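Local coordinates for protein lysine specific cysteine protease (Porphyromonas gingivalis, PDB 3M1H) that cleaves proteins after lysine as a secreted cysteine protease, here represented by a cleaved adhesin domain from its haemagglutinin region, at residues Thr33-Gly38 and Ser54-Glu59; Ala131-Arg136 and Cys162-Trp167. One frame throughout, in Å; residues are numbered along the deposited sequence.

Contact 1 (Thr33-Gly38 and Ser54-Glu59). Unlike the reference sequence in segment 54-59: Y55 (reference His).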
ATOM      1  N   THR A  33       7.351  -4.391   9.059  1.00 13.46           N
ATOM      2  CA  THR A  33       8.262  -5.466   9.529  1.00 15.88           C
ATOM      3  C   THR A  33       7.876  -6.757   8.805  1.00 14.30           C
ATOM      4  O   THR A  33       7.406  -7.719   9.430  1.00 16.84           O
ATOM      5  CB  THR A  33       8.169  -5.680  11.063  1.00 17.54           C
ATOM      6  OG1 THR A  33       6.805  -5.925  11.444  1.00 15.71           O
ATOM      7  CG2 THR A  33       8.690  -4.435  11.816  1.00 16.97           C
ATOM      8  N   PRO A  34       8.012  -6.799   7.459  1.00 13.70           N
ATOM      9  CA  PRO A  34       7.600  -7.983   6.703  1.00 12.68           C
ATOM     10  C   PRO A  34       8.314  -9.256   7.156  1.00 13.85           C
ATOM     11  O   PRO A  34       9.568  -9.283   7.216  1.00 15.83           O
ATOM     12  CB  PRO A  34       8.020  -7.654   5.259  1.00 12.10           C
ATOM     13  CG  PRO A  34       9.031  -6.580   5.404  1.00 13.16           C
ATOM     14  CD  PRO A  34       8.579  -5.762   6.572  1.00 14.61           C
ATOM     15  N   PRO A  35       7.552 -10.301   7.474  1.00 13.77           N
ATOM     16  CA  PRO A  35       8.228 -11.582   7.751  1.00 16.66           C
ATOM     17  C   PRO A  35       8.834 -12.225   6.500  1.00 15.81           C
ATOM     18  O   PRO A  35       8.337 -11.977   5.390  1.00 14.37           O
ATOM     19  CB  PRO A  35       7.102 -12.469   8.289  1.00 13.80           C
ATOM     20  CG  PRO A  35       5.887 -11.908   7.722  1.00 23.48           C
ATOM     21  CD  PRO A  35       6.095 -10.428   7.638  1.00 17.37           C
ATOM     22  N   PRO A  36       9.850 -13.083   6.684  1.00 17.02           N
ATOM     23  CA  PRO A  36      10.430 -13.504   7.978  1.00 19.64           C
ATOM     24  C   PRO A  36      11.586 -12.657   8.498  1.00 16.97           C
ATOM     25  O   PRO A  36      12.041 -12.811   9.650  1.00 18.71           O
ATOM     26  CB  PRO A  36      10.923 -14.913   7.682  1.00 22.74           C
ATOM     27  CG  PRO A  36      11.271 -14.889   6.261  1.00 21.00           C
ATOM     28  CD  PRO A  36      10.360 -13.894   5.577  1.00 19.27           C
ATOM     29  N   GLY A  37      12.052 -11.732   7.673  1.00 19.26           N
ATOM     30  CA  GLY A  37      13.101 -10.810   8.108  1.00 17.93           C
ATOM     31  C   GLY A  37      12.756  -9.916   9.274  1.00 19.50           C
ATOM     32  O   GLY A  37      13.594  -9.642  10.126  1.00 19.60           O
ATOM     33  N   GLY A  38      11.516  -9.430   9.295  1.00 17.62           N
ATOM     34  CA  GLY A  38      11.035  -8.560  10.364  1.00 19.17           C
ATOM     35  C   GLY A  38      11.578  -7.147  10.339  1.00 19.24           C
ATOM     36  O   GLY A  38      11.420  -6.412  11.306  1.00 23.59           O
ATOM     37  N   SER A  54       1.503 -10.853  -1.149  1.00 14.22           N
ATOM     38  CA  SER A  54       0.784 -11.935  -1.857  1.00 12.91           C
ATOM     39  C   SER A  54       1.573 -13.242  -1.769  1.00 15.71           C
ATOM     40  O   SER A  54       1.046 -14.289  -2.196  1.00 17.00           O
ATOM     41  CB  SER A  54       0.514 -11.561  -3.302  1.00 16.24           C
ATOM     42  OG  SER A  54       1.677 -11.534  -4.083  1.00 16.90           O
ATOM     43  N   TYR A  55       2.779 -13.220  -1.213  1.00 13.15           N
ATOM     44  CA  TYR A  55       3.636 -14.399  -1.011  1.00 14.88           C
ATOM     45  C   TYR A  55       4.645 -14.088   0.053  1.00 15.89           C
ATOM     46  O   TYR A  55       5.281 -13.041  -0.025  1.00 16.89           O
ATOM     47  CB  TYR A  55       4.354 -14.790  -2.314  1.00 14.94           C
ATOM     48  CG  TYR A  55       5.158 -16.072  -2.260  1.00 16.90           C
ATOM     49  CD1 TYR A  55       4.613 -17.257  -2.757  1.00 20.35           C
ATOM     50  CD2 TYR A  55       6.446 -16.103  -1.724  1.00 16.34           C
ATOM     51  CE1 TYR A  55       5.338 -18.438  -2.723  1.00 21.85           C
ATOM     52  CE2 TYR A  55       7.198 -17.295  -1.683  1.00 19.81           C
ATOM     53  CZ  TYR A  55       6.611 -18.466  -2.180  1.00 18.65           C
ATOM     54  OH  TYR A  55       7.358 -19.640  -2.146  1.00 23.77           O
ATOM     55  N   ILE A  56       4.803 -14.985   1.036  1.00 17.03           N
ATOM     56  CA  ILE A  56       5.735 -14.798   2.133  1.00 16.61           C
ATOM     57  C   ILE A  56       6.766 -15.918   2.111  1.00 18.00           C
ATOM     58  O   ILE A  56       6.379 -17.103   2.095  1.00 18.22           O
ATOM     59  CB  ILE A  56       5.010 -14.781   3.517  1.00 16.63           C
ATOM     60  CG1 ILE A  56       3.993 -13.651   3.541  1.00 16.19           C
ATOM     61  CG2 ILE A  56       5.989 -14.584   4.632  1.00 16.49           C
ATOM     62  CD1 ILE A  56       3.125 -13.548   4.784  1.00 19.59           C
ATOM     63  N   ASN A  57       8.040 -15.567   2.077  1.00 17.77           N
ATOM     64  CA  ASN A  57       9.109 -16.583   2.094  1.00 17.58           C
ATOM     65  C   ASN A  57       8.970 -17.470   3.334  1.00 20.26           C
ATOM     66  O   ASN A  57       8.595 -17.003   4.400  1.00 19.48           O
ATOM     67  CB  ASN A  57      10.500 -15.961   2.017  1.00 17.89           C
ATOM     68  CG  ASN A  57      10.866 -15.496   0.601  1.00 15.99           C
ATOM     69  OD1 ASN A  57      10.291 -15.928  -0.392  1.00 19.89           O
ATOM     70  ND2 ASN A  57      11.837 -14.606   0.535  1.00 20.50           N
ATOM     71  N   PHE A  58       9.252 -18.761   3.137  1.00 22.03           N
ATOM     72  CA  PHE A  58       9.155 -19.818   4.165  1.00 23.80           C
ATOM     73  C   PHE A  58       7.709 -20.118   4.574  1.00 27.51           C
ATOM     74  O   PHE A  58       7.506 -20.855   5.545  1.00 28.32           O
ATOM     75  CB  PHE A  58      10.005 -19.515   5.407  1.00 23.12           C
ATOM     76  CG  PHE A  58      11.511 -19.496   5.152  1.00 28.43           C
ATOM     77  CD1 PHE A  58      12.290 -20.645   5.327  1.00 33.63           C
ATOM     78  CD2 PHE A  58      12.149 -18.323   4.790  1.00 23.49           C
ATOM     79  CE1 PHE A  58      13.668 -20.614   5.118  1.00 32.92           C
ATOM     80  CE2 PHE A  58      13.538 -18.273   4.582  1.00 31.63           C
ATOM     81  CZ  PHE A  58      14.301 -19.414   4.748  1.00 33.57           C
ATOM     82  N   GLU A  59       6.722 -19.563   3.861  1.00 24.36           N
ATOM     83  CA  GLU A  59       5.300 -19.813   4.129  1.00 26.46           C
ATOM     84  C   GLU A  59       4.542 -20.186   2.881  1.00 27.82           C
ATOM     85  O   GLU A  59       3.945 -21.263   2.829  1.00 31.83           O
ATOM     86  CB  GLU A  59       4.634 -18.625   4.823  1.00 29.41           C
ATOM     87  CG  GLU A  59       5.304 -18.301   6.143  1.00 31.21           C
ATOM     88  CD  GLU A  59       4.607 -17.207   6.937  1.00 37.86           C
ATOM     89  OE1 GLU A  59       3.381 -17.028   6.721  1.00 44.33           O
ATOM     90  OE2 GLU A  59       5.294 -16.543   7.771  1.00 29.86           O
TER
HETATM   91  O   HOH W   1       8.676 -12.667   2.741  1.00 16.09           O
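P36 and P35 lie against I56, N57 and F58 where a proline-rich loop meets the turn of a short beta hairpin (strands 55-56 and 60-61) on the beta jelly roll of the cleaved adhesin domain. The first shell is van der Waals packing and modest in size, 192 Å² being buried over both sides. CG of P36 approaches CD2 of F58 at 3.8 Å, the pyrrolidine and the phenyl side chain crossing at about a right angle. The neighbouring CD of P36 sits 3.8 Å from the carbonyl O of N57. Deeper in, the ring atom CG of P35 meets the methyl CG2 of I56 at 4.1 Å. That methyl is anti to the backbone N of I56 and beside its carbonyl carbon, the position from which it also meets O of P35 at 3.6 Å.

Polar contact between the segments runs through one water, which donates to O of P35 at 2.8 Å and accepts from N of N57 at 3.0 Å, joining the two backbones.

In the second shell, the peptide bond between P35 and P36 is cis, and N of G38 bonds to O of P34, closing the turn around it. I56-E59 form a type II beta turn: N of E59 bonds to O of I56, N57 has phi/psi -57°/142° and F58 a positive phi (69°). W167 of strand 167-177 also touches P34, P35 and I56, while N28, a calcium ligand, packs on I56. The amide of N57 is engaged with another loop, its OD1 accepting a hydrogen bond from N of R133.

Contact 2 (Ala131-Arg136 and Cys162-Trp167)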
ATOM      1  N   ALA A 131      10.990 -20.850  -4.975  1.00 23.22           N
ATOM      2  CA  ALA A 131      10.427 -20.914  -3.624  1.00 23.72           C
ATOM      3  C   ALA A 131      10.749 -19.659  -2.824  1.00 23.51           C
ATOM      4  O   ALA A 131       9.858 -19.168  -2.118  1.00 23.69           O
ATOM      5  CB  ALA A 131      10.894 -22.166  -2.846  1.00 26.32           C
ATOM      6  N   ILE A 132      11.994 -19.184  -2.914  1.00 21.45           N
ATOM      7  CA  ILE A 132      12.483 -18.001  -2.176  1.00 20.08           C
ATOM      8  C   ILE A 132      12.582 -16.846  -3.165  1.00 18.57           C
ATOM      9  O   ILE A 132      13.334 -16.900  -4.146  1.00 20.69           O
ATOM     10  CB  ILE A 132      13.859 -18.247  -1.535  1.00 19.65           C
ATOM     11  CG1 ILE A 132      13.760 -19.326  -0.451  1.00 24.45           C
ATOM     12  CG2 ILE A 132      14.490 -16.941  -0.969  1.00 19.20           C
ATOM     13  CD1 ILE A 132      13.363 -18.755   0.941  1.00 24.99           C
ATOM     14  N   ARG A 133      11.793 -15.815  -2.904  1.00 18.14           N
ATOM     15  CA  ARG A 133      11.679 -14.672  -3.768  1.00 16.54           C
ATOM     16  C   ARG A 133      12.298 -13.446  -3.107  1.00 15.26           C
ATOM     17  O   ARG A 133      12.830 -13.514  -2.003  1.00 18.35           O
ATOM     18  CB  ARG A 133      10.225 -14.462  -4.131  1.00 18.65           C
ATOM     19  CG  ARG A 133       9.658 -15.706  -4.768  1.00 18.11           C
ATOM     20  CD  ARG A 133       8.212 -15.581  -5.076  1.00 19.20           C
ATOM     21  NE  ARG A 133       7.710 -16.882  -5.544  1.00 21.80           N
ATOM     22  CZ  ARG A 133       6.466 -17.149  -5.909  1.00 22.79           C
ATOM     23  NH1 ARG A 133       5.498 -16.236  -5.916  1.00 21.36           N
ATOM     24  NH2 ARG A 133       6.179 -18.383  -6.302  1.00 27.27           N
ATOM     25  N   GLY A 134      12.293 -12.338  -3.827  1.00 15.48           N
ATOM     26  CA  GLY A 134      12.934 -11.125  -3.317  1.00 14.26           C
ATOM     27  C   GLY A 134      14.454 -11.175  -3.273  1.00 18.68           C
ATOM     28  O   GLY A 134      15.077 -10.397  -2.564  1.00 17.38           O
ATOM     29  N   THR A 135      15.060 -12.052  -4.068  1.00 19.69           N
ATOM     30  CA  THR A 135      16.507 -12.289  -4.029  1.00 23.49           C
ATOM     31  C   THR A 135      17.301 -11.431  -5.009  1.00 22.35           C
ATOM     32  O   THR A 135      18.530 -11.512  -5.030  1.00 23.01           O
ATOM     33  CB  THR A 135      16.872 -13.758  -4.352  1.00 22.58           C
ATOM     34  OG1 THR A 135      16.450 -14.077  -5.686  1.00 24.71           O
ATOM     35  CG2 THR A 135      16.217 -14.716  -3.348  1.00 24.52           C
ATOM     36  N   ARG A 136      16.625 -10.621  -5.812  1.00 21.16           N
ATOM     37  CA  ARG A 136      17.313  -9.810  -6.822  1.00 20.69           C
ATOM     38  C   ARG A 136      16.937  -8.364  -6.627  1.00 23.05           C
ATOM     39  O   ARG A 136      17.004  -7.863  -5.513  1.00 25.23           O
ATOM     40  CB  ARG A 136      17.010 -10.305  -8.250  1.00 24.71           C
ATOM     41  CG  ARG A 136      17.315 -11.769  -8.492  1.00 27.01           C
ATOM     42  CD  ARG A 136      16.873 -12.137  -9.903  1.00 26.45           C
ATOM     43  NE  ARG A 136      17.132 -13.533 -10.201  1.00 30.17           N
ATOM     44  CZ  ARG A 136      16.336 -14.541  -9.874  1.00 30.58           C
ATOM     45  NH1 ARG A 136      15.196 -14.326  -9.217  1.00 32.56           N
ATOM     46  NH2 ARG A 136      16.678 -15.778 -10.218  1.00 37.36           N
ATOM     47  N   CYS A 162      -5.323 -10.777  -5.648  1.00 20.44           N
ATOM     48  CA  CYS A 162      -4.105 -11.315  -6.239  1.00 21.84           C
ATOM     49  C   CYS A 162      -3.456 -12.303  -5.282  1.00 21.36           C
ATOM     50  O   CYS A 162      -3.737 -12.310  -4.079  1.00 23.13           O
ATOM     51  CB  CYS A 162      -3.097 -10.238  -6.636  1.00 20.60           C
ATOM     52  SG  CYS A 162      -2.559  -9.207  -5.249  1.00 22.30           S
ATOM     53  N   THR A 163      -2.590 -13.145  -5.826  1.00 18.61           N
ATOM     54  CA  THR A 163      -1.895 -14.156  -5.063  1.00 19.28           C
ATOM     55  C   THR A 163      -0.637 -14.582  -5.819  1.00 18.52           C
ATOM     56  O   THR A 163      -0.594 -14.533  -7.070  1.00 19.33           O
ATOM     57  CB  THR A 163      -2.787 -15.425  -4.783  1.00 19.32           C
ATOM     58  OG1 THR A 163      -2.124 -16.276  -3.836  1.00 21.15           O
ATOM     59  CG2 THR A 163      -3.080 -16.211  -6.050  1.00 28.45           C
ATOM     60  N   ASP A 164       0.371 -14.963  -5.040  1.00 17.82           N
ATOM     61  CA  ASP A 164       1.532 -15.673  -5.546  1.00 18.48           C
ATOM     62  C   ASP A 164       2.484 -14.845  -6.385  1.00 20.97           C
ATOM     63  O   ASP A 164       3.044 -15.332  -7.369  1.00 21.35           O
ATOM     64  CB  ASP A 164       1.051 -16.905  -6.328  1.00 20.27           C
ATOM     65  CG  ASP A 164       2.077 -18.018  -6.378  1.00 25.63           C
ATOM     66  OD1 ASP A 164       3.077 -18.038  -5.620  1.00 24.31           O
ATOM     67  OD2 ASP A 164       1.825 -18.914  -7.214  1.00 29.91           O
ATOM     68  N   PHE A 165       2.716 -13.591  -5.976  1.00 19.25           N
ATOM     69  CA  PHE A 165       3.818 -12.783  -6.530  1.00 16.98           C
ATOM     70  C   PHE A 165       4.837 -12.554  -5.412  1.00 14.90           C
ATOM     71  O   PHE A 165       5.618 -13.485  -5.084  1.00 15.85           O
ATOM     72  CB  PHE A 165       3.293 -11.548  -7.288  1.00 16.90           C
ATOM     73  CG  PHE A 165       2.522 -11.949  -8.528  1.00 20.08           C
ATOM     74  CD1 PHE A 165       3.205 -12.279  -9.681  1.00 22.86           C
ATOM     75  CD2 PHE A 165       1.136 -12.069  -8.500  1.00 22.74           C
ATOM     76  CE1 PHE A 165       2.505 -12.698 -10.832  1.00 26.33           C
ATOM     77  CE2 PHE A 165       0.426 -12.494  -9.643  1.00 26.73           C
ATOM     78  CZ  PHE A 165       1.125 -12.805 -10.811  1.00 25.01           C
ATOM     79  N   PHE A 166       4.877 -11.368  -4.787  1.00 15.98           N
ATOM     80  CA  PHE A 166       5.708 -11.233  -3.609  1.00 13.70           C
ATOM     81  C   PHE A 166       5.137 -10.184  -2.636  1.00 14.47           C
ATOM     82  O   PHE A 166       4.233 -10.505  -1.920  1.00 15.15           O
ATOM     83  CB  PHE A 166       7.184 -11.021  -3.982  1.00 14.74           C
ATOM     84  CG  PHE A 166       8.133 -11.187  -2.838  1.00 13.17           C
ATOM     85  CD1 PHE A 166       8.100 -12.332  -2.068  1.00 14.51           C
ATOM     86  CD2 PHE A 166       9.069 -10.204  -2.509  1.00 15.92           C
ATOM     87  CE1 PHE A 166       8.970 -12.507  -1.026  1.00 13.84           C
ATOM     88  CE2 PHE A 166       9.958 -10.378  -1.460  1.00 13.80           C
ATOM     89  CZ  PHE A 166       9.904 -11.548  -0.707  1.00 15.27           C
ATOM     90  N   TRP A 167       5.650  -8.952  -2.616  1.00 14.81           N
ATOM     91  CA  TRP A 167       5.068  -7.879  -1.791  1.00 12.71           C
ATOM     92  C   TRP A 167       4.920  -6.623  -2.633  1.00 13.45           C
ATOM     93  O   TRP A 167       5.684  -6.442  -3.602  1.00 14.72           O
ATOM     94  CB  TRP A 167       5.952  -7.538  -0.592  1.00 11.12           C
ATOM     95  CG  TRP A 167       6.177  -8.608   0.435  1.00 14.76           C
ATOM     96  CD1 TRP A 167       6.935  -9.733   0.338  1.00 13.17           C
ATOM     97  CD2 TRP A 167       5.663  -8.582   1.757  1.00 12.28           C
ATOM     98  NE1 TRP A 167       6.933 -10.433   1.541  1.00 12.98           N
ATOM     99  CE2 TRP A 167       6.122  -9.745   2.417  1.00 10.73           C
ATOM    100  CE3 TRP A 167       4.817  -7.696   2.445  1.00 14.83           C
ATOM    101  CZ2 TRP A 167       5.792 -10.015   3.737  1.00 11.73           C
ATOM    102  CZ3 TRP A 167       4.497  -7.966   3.760  1.00 16.04           C
ATOM    103  CH2 TRP A 167       4.974  -9.131   4.381  1.00 13.46           C
TER
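R133 reaches D164 and F165 with its guanidinium and covers F166 with the root of its side chain, so one arginine supplies both the polar and the apolar part of the contact.

Among the hydrogen bonds, that from NH1 of R133 to O of F165 is short and nearly straight, 2.9 Å with an N-H...O angle of 166°. The oxygen lies in the guanidinium plane, and NH1 meets it on a lone pair in the carbonyl plane. The same NH1 makes a weak bond to O of D164.

The salt bridge is less regular. NH1 of R133 stands 3.0 Å from OD1 of D164, coming from above the carboxylate plane, and NH2 adds a weak bond to the same oxygen at 3.2 Å. CG of D164 is anti to its backbone N (chi1 -155°), which starts the carboxylate on its course to the guanidinium. NE of R133 is taken by O of E130, and Y55 makes a cation-pi contact with the arginine, so the group is held from several directions.

The apolar part is a CH-pi contact: CB of R133 lies over the F166 face, 4.1 Å from the ring centroid and 28° off its normal. CA of G134 comes within 3.6 Å of CE2 of F166; G134 sits at a positive phi, a conformation that favours glycine. CD1 of W167 lies over the centre of the opposite ring face, 3.4 Å above its plane.

The whole is an arginine tying together two connecting loops, 120-141 and 161-166, at one end of a beta jelly roll.

Overall arrangement
Contacts 1 and 2 lie on the same side of the domain, their centres 9 Å apart, and follow one another along the chain. Segment 54-59 joins them: N of S54 is 2.9 Å from O of F166, and OH of Y55 is 2.5 Å from O of A131, both probable hydrogen bonds, the second unusually short. CD1 of Y55 also packs 3.3 Å from OD1 of D164. Neither contact supplies a metal ligand. Contact 1 is the nearer to the calcium bound by D22, D24, D26, N28 and N66: the I56 side chain is about 4 Å from that of N28, against about 12 Å for F166. The I56 side chain is about 8 Å from a calcium ion.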